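Local coordinates for structure-specific endonuclease subunit slx1 (Schizosaccharomyces pombe, PDB 4ZDT), which introduces single-strand cuts in duplex DNA close to junctions with single-stranded DNA, as catalytic subunit of the slx1-slx4 endonuclease, and contacts slx4 through its RING finger domain, at residues Cys6-Glu11 with Met53-Lys58; Glu17-Cys22 with Asn28-Leu33; Ser39-Thr42 with Leu48-Glu51. One frame throughout, in Å; residues are numbered along the deposited sequence.

In the fold
All three contacts belong to the RING finger domain of slx1. Contact 1 joins the segments farthest apart in sequence, 6-11 and 53-58. Between them in chain order come first contact 2, the hairpin of strands 20-21 and 30-31, and then contact 3, which pairs the end of helix 33-40 with the approach to strand 51-53. The centres of contacts 1 and 2 are about 9 Å apart, and both contacts supply ligands to the same two zinc ions. Contact 3, centred about 14 Å from contact 1 and 15 Å from contact 2, holds no ligand. Contacts 2 and 3 both have residues packed against slx4, so the zinc-braced scaffold also carries part of the heterodimer interface.

Contact 1. Residues Cys6-Glu11 with Met53-Lys58; sequences CNLCYE and MCTKCK. With ZN (zinc ion), chain E; ZN (zinc ion), chain F.
Cys6 SG is gripped three ways: it binds one zinc ion at 2.4 Å, and it accepts the backbone N-H groups of Leu8 (N to SG 3.2 Å) and Cys9. With SG anti to the backbone N (chi1 167°), the thiolate reaches both the metal and these amides. Sulfur-directed N-H bonds of this kind probably ease the negative charge on the zinc-bound cysteine. The same ion takes Cys9 SG. In segment 53-58 the pattern recurs around the second zinc, bound by Cys54 SG and Cys57 SG, although the bond from Lys56 N to Cys54 SG is weak. The two ions lie 15.6 Å apart, measured ZN to ZN.

Between these knuckles the contact itself is slight, burying 94 Å², and no hydrogen bond crosses it. Leu8 CD2 lies 4.2 Å from Thr55 CG2, the two side chains running alongside in opposite senses. Asn7 ND2 also approaches that methyl, while its OD1 is hydrogen-bonded to Asn31. The contact lies near the surface: Leu8 rests on Leu36 and Ser39 of helix 33-40 and on strand 30-31, and segment 53-58 leads from strand 51-53 toward strand 60-62.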
loop_
_atom_site.group_PDB
_atom_site.type_symbol
_atom_site.label_atom_id
_atom_site.label_comp_id
_atom_site.label_asym_id
_atom_site.label_seq_id
_atom_site.Cartn_x
_atom_site.Cartn_y
_atom_site.Cartn_z
ATOM N N CYS A 6 7.491 -14.517 6.287
ATOM C CA CYS A 6 7.261 -13.132 6.679
ATOM C C CYS A 6 7.416 -12.984 8.189
ATOM O O CYS A 6 6.846 -13.754 8.966
ATOM C CB CYS A 6 5.884 -12.628 6.231
ATOM S SG CYS A 6 5.427 -11.064 7.035
ATOM N N ASN A 7 8.171 -11.971 8.601
ATOM C CA ASN A 7 8.458 -11.750 10.014
ATOM C C ASN A 7 7.365 -11.012 10.789
ATOM O O ASN A 7 7.582 -10.609 11.932
ATOM C CB ASN A 7 9.793 -11.018 10.175
ATOM C CG ASN A 7 9.711 -9.561 9.765
ATOM O OD1 ASN A 7 8.802 -9.158 9.039
ATOM N ND2 ASN A 7 10.664 -8.761 10.229
ATOM N N LEU A 8 6.194 -10.834 10.181
ATOM C CA LEU A 8 5.100 -10.168 10.880
ATOM C C LEU A 8 3.831 -11.019 10.952
ATOM O O LEU A 8 3.066 -10.903 11.915
ATOM C CB LEU A 8 4.792 -8.808 10.221
ATOM C CG LEU A 8 5.922 -7.763 10.226
ATOM C CD1 LEU A 8 5.596 -6.560 9.323
ATOM C CD2 LEU A 8 6.257 -7.290 11.647
ATOM N N CYS A 9 3.600 -11.854 9.925
ATOM C CA CYS A 9 2.400 -12.693 9.855
ATOM C C CYS A 9 2.711 -14.196 9.846
ATOM O O CYS A 9 1.798 -15.027 9.953
ATOM C CB CYS A 9 1.563 -12.331 8.634
ATOM S SG CYS A 9 2.093 -13.123 7.120
ATOM N N TYR A 10 3.994 -14.527 9.683
ATOM C CA TYR A 10 4.512 -15.899 9.782
ATOM C C TYR A 10 4.068 -16.859 8.674
ATOM O O TYR A 10 4.380 -18.062 8.734
ATOM C CB TYR A 10 4.260 -16.502 11.186
ATOM C CG TYR A 10 4.580 -15.522 12.295
ATOM C CD1 TYR A 10 5.888 -15.082 12.510
ATOM C CD2 TYR A 10 3.565 -15.016 13.112
ATOM C CE1 TYR A 10 6.177 -14.162 13.507
ATOM C CE2 TYR A 10 3.847 -14.102 14.122
ATOM C CZ TYR A 10 5.156 -13.677 14.308
ATOM O OH TYR A 10 5.456 -12.772 15.302
ATOM N N GLU A 11 3.363 -16.339 7.668
ATOM C CA GLU A 11 3.059 -17.117 6.470
ATOM C C GLU A 11 4.266 -17.104 5.552
ATOM O O GLU A 11 5.113 -16.200 5.626
ATOM C CB GLU A 11 1.826 -16.576 5.725
ATOM C CG GLU A 11 0.584 -16.349 6.587
ATOM C CD GLU A 11 0.029 -17.633 7.189
ATOM O OE1 GLU A 11 -0.028 -18.659 6.472
ATOM O OE2 GLU A 11 -0.363 -17.608 8.381
ATOM N N MET A 53 9.593 2.367 11.564
ATOM C CA MET A 53 10.684 1.767 12.310
ATOM C C MET A 53 10.768 0.281 11.977
ATOM O O MET A 53 9.787 -0.442 12.134
ATOM C CB MET A 53 10.457 1.933 13.807
ATOM C CG MET A 53 11.601 1.351 14.647
ATOM S SD MET A 53 11.271 1.404 16.411
ATOM C CE MET A 53 11.769 3.084 16.797
ATOM N N CYS A 54 11.924 -0.169 11.507
ATOM C CA CYS A 54 12.144 -1.596 11.328
ATOM C C CYS A 54 12.023 -2.286 12.697
ATOM O O CYS A 54 12.696 -1.901 13.655
ATOM C CB CYS A 54 13.521 -1.863 10.728
ATOM S SG CYS A 54 13.878 -3.639 10.523
ATOM N N THR A 55 11.172 -3.296 12.797
ATOM C CA THR A 55 10.925 -3.903 14.112
ATOM C C THR A 55 12.128 -4.704 14.651
ATOM O O THR A 55 12.247 -4.928 15.868
ATOM C CB THR A 55 9.629 -4.739 14.135
ATOM O OG1 THR A 55 9.228 -4.928 15.492
ATOM C CG2 THR A 55 9.830 -6.087 13.483
ATOM N N LYS A 56 13.012 -5.106 13.746
ATOM C CA LYS A 56 14.177 -5.905 14.096
ATOM C C LYS A 56 15.341 -4.987 14.542
ATOM O O LYS A 56 15.736 -5.030 15.710
ATOM C CB LYS A 56 14.533 -6.871 12.946
ATOM C CG LYS A 56 15.604 -7.937 13.292
ATOM C CD LYS A 56 16.004 -8.813 12.087
ATOM C CE LYS A 56 17.037 -9.905 12.491
ATOM N NZ LYS A 56 17.513 -10.725 11.335
ATOM N N CYS A 57 15.839 -4.107 13.659
ATOM C CA CYS A 57 16.975 -3.230 14.016
ATOM C C CYS A 57 16.620 -1.876 14.664
ATOM O O CYS A 57 17.507 -1.175 15.161
ATOM C CB CYS A 57 17.877 -2.994 12.804
ATOM S SG CYS A 57 17.095 -1.912 11.542
ATOM N N LYS A 58 15.341 -1.505 14.652
ATOM C CA LYS A 58 14.870 -0.218 15.217
ATOM C C LYS A 58 15.296 1.041 14.471
ATOM O O LYS A 58 15.085 2.134 14.978
ATOM C CB LYS A 58 15.243 -0.048 16.715
ATOM C CG LYS A 58 15.006 -1.269 17.594
ATOM C CD LYS A 58 13.559 -1.737 17.570
ATOM C CE LYS A 58 13.356 -2.843 18.600
ATOM N NZ LYS A 58 12.013 -3.453 18.464
HETATM ZN ZN ZN E . 3.187 -11.212 6.111
HETATM ZN ZN ZN F . 16.181 -3.441 10.063
#

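Contact 2. Residues Glu17-Cys22 with Asn28-Leu33; sequences ELRANC and NSINHL. With ZN (zinc ion), chain E; ZN (zinc ion), chain F.
Ala20 and Asn31 face each other as an antiparallel hydrogen-bonded pair. Ala20 N donates to Asn31 O at 2.8 Å, nearly along the C=O axis although the N-H itself is bent (134°). The return bond, Asn31 N to Ala20 O, is straighter at 162°. One step further, Cys22 N is satisfied by Ser29 O at 3.0 Å, and Asn21 and Ile30 form the intervening non-hydrogen-bonded pair. There Asn21 CA brings its hydrogen to Ser29 O (CA to O 3.1 Å), giving that carbonyl a second, weaker partner. The outward-facing backbone of Asn21 is bonded to Phe66.

The side-chain amides divide their polar atoms between the hairpin and its surroundings. Asn31, with CG set between its backbone N and carbonyl carbon (chi1 37°), lays OD1 3.2 Å from Ala20 CB, its ND2 turned to the Asn7 side chain. Asn21 ND2 makes a weak bond to Cys22 O, and its OD1 a weak one with Ser68. Leu33 CD2 packs on Ala20 CB, while Leu33 CD1 meets Leu18 CB at 3.7 Å; both leucines also touch Ile26 of the slx4 chain.

Glu17 OE1 comes to the edge of the His32 ring, near its plane, 3.5 Å from CD2, while OE2 accepts Glu14 N. With an alanine here, the His32 ring would probably lose the carboxylate at its edge and Glu14 N its acceptor. His32 ND1 binds the zinc held also by Cys6, Cys9 and Cys35, whereas Cys22 SG binds the other. A hairpin whose flanking residues serve different metal ions in this way is characteristic of the interleaved, cross-brace zinc binding of RING fingers.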
loop_
_atom_site.group_PDB
_atom_site.type_symbol
_atom_site.label_atom_id
_atom_site.label_comp_id
_atom_site.label_asym_id
_atom_site.label_seq_id
_atom_site.Cartn_x
_atom_site.Cartn_y
_atom_site.Cartn_z
ATOM N N GLU A 17 6.689 -13.843 -5.318
ATOM C CA GLU A 17 6.068 -12.773 -4.555
ATOM C C GLU A 17 7.074 -11.670 -4.237
ATOM O O GLU A 17 8.225 -11.948 -3.904
ATOM C CB GLU A 17 5.480 -13.337 -3.263
ATOM C CG GLU A 17 4.234 -12.621 -2.786
ATOM C CD GLU A 17 3.539 -13.337 -1.646
ATOM O OE1 GLU A 17 2.513 -12.813 -1.164
ATOM O OE2 GLU A 17 4.008 -14.419 -1.230
ATOM N N LEU A 18 6.627 -10.422 -4.355
ATOM C CA LEU A 18 7.409 -9.274 -3.917
ATOM C C LEU A 18 7.472 -9.263 -2.393
ATOM O O LEU A 18 6.549 -9.724 -1.721
ATOM C CB LEU A 18 6.790 -7.974 -4.426
ATOM C CG LEU A 18 6.636 -7.787 -5.933
ATOM C CD1 LEU A 18 5.892 -6.488 -6.238
ATOM C CD2 LEU A 18 7.993 -7.834 -6.679
ATOM N N ARG A 19 8.559 -8.732 -1.841
ATOM C CA ARG A 19 8.726 -8.693 -0.385
ATOM C C ARG A 19 9.639 -7.567 0.092
ATOM O O ARG A 19 10.654 -7.266 -0.536
ATOM C CB ARG A 19 9.246 -10.039 0.127
ATOM C CG ARG A 19 10.753 -10.204 0.017
ATOM C CD ARG A 19 11.125 -11.629 -0.359
ATOM N NE ARG A 19 10.398 -12.092 -1.541
ATOM C CZ ARG A 19 10.423 -13.342 -2.001
ATOM N NH1 ARG A 19 11.159 -14.256 -1.371
ATOM N NH2 ARG A 19 9.731 -13.674 -3.083
ATOM N N ALA A 20 9.268 -6.953 1.212
ATOM C CA ALA A 20 10.078 -5.912 1.827
ATOM C C ALA A 20 11.268 -6.548 2.519
ATOM O O ALA A 20 11.156 -7.660 3.061
ATOM C CB ALA A 20 9.258 -5.135 2.831
ATOM N N ASN A 21 12.402 -5.845 2.477
ATOM C CA ASN A 21 13.551 -6.163 3.314
ATOM C C ASN A 21 14.250 -4.896 3.797
ATOM O O ASN A 21 14.447 -3.944 3.034
ATOM C CB ASN A 21 14.551 -7.094 2.614
ATOM C CG ASN A 21 15.401 -6.374 1.603
ATOM O OD1 ASN A 21 14.923 -5.994 0.526
ATOM N ND2 ASN A 21 16.670 -6.146 1.952
ATOM N N CYS A 22 14.608 -4.896 5.074
ATOM C CA CYS A 22 15.443 -3.848 5.624
ATOM C C CYS A 22 16.750 -3.860 4.836
ATOM O O CYS A 22 17.367 -4.914 4.674
ATOM C CB CYS A 22 15.693 -4.098 7.103
ATOM S SG CYS A 22 16.660 -2.810 7.933
ATOM N N ASN A 28 18.454 -7.226 7.772
ATOM C CA ASN A 28 17.806 -7.995 6.709
ATOM C C ASN A 28 16.426 -8.559 7.098
ATOM O O ASN A 28 16.069 -9.656 6.687
ATOM C CB ASN A 28 18.756 -9.110 6.193
ATOM C CG ASN A 28 18.343 -9.659 4.844
ATOM O OD1 ASN A 28 17.993 -8.903 3.942
ATOM N ND2 ASN A 28 18.375 -10.985 4.699
ATOM N N SER A 29 15.665 -7.809 7.896
ATOM C CA SER A 29 14.281 -8.158 8.251
ATOM C C SER A 29 13.413 -8.285 6.996
ATOM O O SER A 29 13.295 -7.319 6.225
ATOM C CB SER A 29 13.692 -7.073 9.150
ATOM O OG SER A 29 12.340 -7.363 9.460
ATOM N N ILE A 30 12.820 -9.462 6.791
ATOM C CA ILE A 30 12.039 -9.748 5.592
ATOM C C ILE A 30 10.547 -9.880 5.939
ATOM O O ILE A 30 10.181 -10.485 6.956
ATOM C CB ILE A 30 12.592 -10.975 4.805
ATOM C CG1 ILE A 30 14.007 -10.653 4.273
ATOM C CG2 ILE A 30 11.691 -11.321 3.612
ATOM C CD1 ILE A 30 14.795 -11.862 3.750
ATOM N N ASN A 31 9.689 -9.322 5.091
ATOM C CA ASN A 31 8.248 -9.391 5.317
ATOM C C ASN A 31 7.423 -8.994 4.095
ATOM O O ASN A 31 7.928 -8.348 3.176
ATOM C CB ASN A 31 7.854 -8.526 6.518
ATOM C CG ASN A 31 8.662 -7.245 6.603
ATOM O OD1 ASN A 31 8.714 -6.467 5.650
ATOM N ND2 ASN A 31 9.296 -7.020 7.747
ATOM N N HIS A 32 6.148 -9.385 4.092
ATOM C CA HIS A 32 5.234 -9.053 2.989
ATOM C C HIS A 32 5.131 -7.540 2.929
ATOM O O HIS A 32 5.114 -6.887 3.966
ATOM C CB HIS A 32 3.813 -9.578 3.252
ATOM C CG HIS A 32 3.660 -11.056 3.109
ATOM N ND1 HIS A 32 3.463 -11.891 4.192
ATOM C CD2 HIS A 32 3.641 -11.848 2.012
ATOM C CE1 HIS A 32 3.341 -13.136 3.761
ATOM N NE2 HIS A 32 3.444 -13.136 2.445
ATOM N N LEU A 33 5.057 -6.988 1.720
ATOM C CA LEU A 33 4.825 -5.541 1.548
ATOM C C LEU A 33 3.609 -5.078 2.310
ATOM O O LEU A 33 3.679 -4.095 3.041
ATOM C CB LEU A 33 4.656 -5.177 0.068
ATOM C CG LEU A 33 5.871 -5.378 -0.836
ATOM C CD1 LEU A 33 5.468 -5.236 -2.299
ATOM C CD2 LEU A 33 6.951 -4.321 -0.472
HETATM ZN ZN ZN E . 3.187 -11.212 6.111
HETATM ZN ZN ZN F . 16.181 -3.441 10.063
#

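Contact 3. Residues Ser39-Thr42 with Leu48-Glu51; sequences SFLT and LPIE
Phe40 and Leu41 both hold CG anti to their own carbonyl carbon (chi1 -77° and -64°), and from successive positions at the helix end they reach the ring of Pro49. Phe40 CB lies 3.9 Å from Pro49 CB, which sits at the edge of the phenyl ring, near its plane; the side chains run roughly perpendicular to one another. Leu41 approaches with one branch, its CD2 standing 4.0 Å from Pro49 CG and 3.9 Å from Pro49 N. Pro49 is thus touched by both residues, consistent with its buried position.

Leu41 is also the first residue to leave helical backbone angles after helix 33-40, the helix of the RING finger that carries the zinc ligand Cys35. The chain then turns back through Pro49 into strand 51-53, which precedes the Cys54-Cys57 knuckle and pairs antiparallel with strand 60-62 after it.

A water bridges the backbones beside this apolar patch. It donates to Phe40 O at 2.7 Å and to Glu51 O at 3.0 Å, so both of its protons are used and each carbonyl has a partner. The Phe40 ring further makes an edge-to-face stack with Phe66, and Trp63 lies against Leu48 and Pro49. On the slx4 chain, Lys17 packs on Leu41, Leu29 on Pro49 and Gly63 on Leu48.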
loop_
_atom_site.group_PDB
_atom_site.type_symbol
_atom_site.label_atom_id
_atom_site.label_comp_id
_atom_site.label_asym_id
_atom_site.label_seq_id
_atom_site.Cartn_x
_atom_site.Cartn_y
_atom_site.Cartn_z
ATOM N N SER A 39 1.788 -2.261 9.289
ATOM C CA SER A 39 2.444 -1.967 10.576
ATOM C C SER A 39 2.935 -0.518 10.680
ATOM O O SER A 39 3.117 -0.009 11.768
ATOM C CB SER A 39 3.610 -2.931 10.841
ATOM O OG SER A 39 4.721 -2.635 10.005
ATOM N N PHE A 40 3.165 0.119 9.540
ATOM C CA PHE A 40 3.692 1.484 9.483
ATOM C C PHE A 40 2.586 2.549 9.482
ATOM O O PHE A 40 2.825 3.682 9.915
ATOM C CB PHE A 40 4.533 1.668 8.225
ATOM C CG PHE A 40 5.922 1.062 8.296
ATOM C CD1 PHE A 40 6.337 0.301 9.383
ATOM C CD2 PHE A 40 6.811 1.254 7.246
ATOM C CE1 PHE A 40 7.640 -0.242 9.436
ATOM C CE2 PHE A 40 8.116 0.715 7.287
ATOM C CZ PHE A 40 8.516 -0.053 8.396
ATOM N N LEU A 41 1.390 2.194 8.998
ATOM C CA LEU A 41 0.288 3.165 8.842
ATOM C C LEU A 41 -0.232 3.719 10.178
ATOM O O LEU A 41 -0.390 2.969 11.136
ATOM C CB LEU A 41 -0.869 2.549 8.009
ATOM C CG LEU A 41 -0.530 2.193 6.551
ATOM C CD1 LEU A 41 -1.694 1.551 5.827
ATOM C CD2 LEU A 41 -0.012 3.384 5.758
ATOM N N THR A 42 -0.502 5.024 10.229
ATOM C CA THR A 42 -0.926 5.683 11.478
ATOM C C THR A 42 -2.423 6.044 11.530
ATOM O O THR A 42 -2.963 6.328 12.603
ATOM C CB THR A 42 -0.036 6.913 11.819
ATOM O OG1 THR A 42 0.057 7.784 10.683
ATOM C CG2 THR A 42 1.380 6.462 12.198
ATOM N N LEU A 48 -0.281 4.533 1.734
ATOM C CA LEU A 48 1.145 4.580 1.399
ATOM C C LEU A 48 1.962 5.086 2.589
ATOM O O LEU A 48 1.863 6.256 2.959
ATOM C CB LEU A 48 1.372 5.497 0.192
ATOM C CG LEU A 48 2.804 5.729 -0.318
ATOM C CD1 LEU A 48 3.471 4.418 -0.693
ATOM C CD2 LEU A 48 2.731 6.623 -1.540
ATOM N N PRO A 49 2.772 4.206 3.201
ATOM C CA PRO A 49 3.630 4.685 4.283
ATOM C C PRO A 49 4.634 5.724 3.799
ATOM O O PRO A 49 5.099 5.654 2.660
ATOM C CB PRO A 49 4.382 3.422 4.733
ATOM C CG PRO A 49 3.505 2.267 4.250
ATOM C CD PRO A 49 2.895 2.751 2.978
ATOM N N ILE A 50 4.936 6.682 4.666
ATOM C CA ILE A 50 6.032 7.630 4.459
ATOM C C ILE A 50 7.344 7.058 5.018
ATOM O O ILE A 50 8.360 7.021 4.340
ATOM C CB ILE A 50 5.733 8.980 5.172
ATOM C CG1 ILE A 50 4.398 9.600 4.682
ATOM C CG2 ILE A 50 6.938 9.973 5.049
ATOM C CD1 ILE A 50 4.289 9.758 3.171
ATOM N N GLU A 51 7.312 6.659 6.281
ATOM C CA GLU A 51 8.487 6.105 6.963
ATOM C C GLU A 51 8.007 5.120 8.028
ATOM O O GLU A 51 6.816 5.070 8.346
ATOM C CB GLU A 51 9.278 7.244 7.641
ATOM C CG GLU A 51 8.506 7.938 8.762
ATOM C CD GLU A 51 9.337 8.976 9.512
ATOM O OE1 GLU A 51 10.566 9.073 9.296
ATOM O OE2 GLU A 51 8.746 9.708 10.325
HETATM O O HOH W 1 5.311 4.275 10.819
#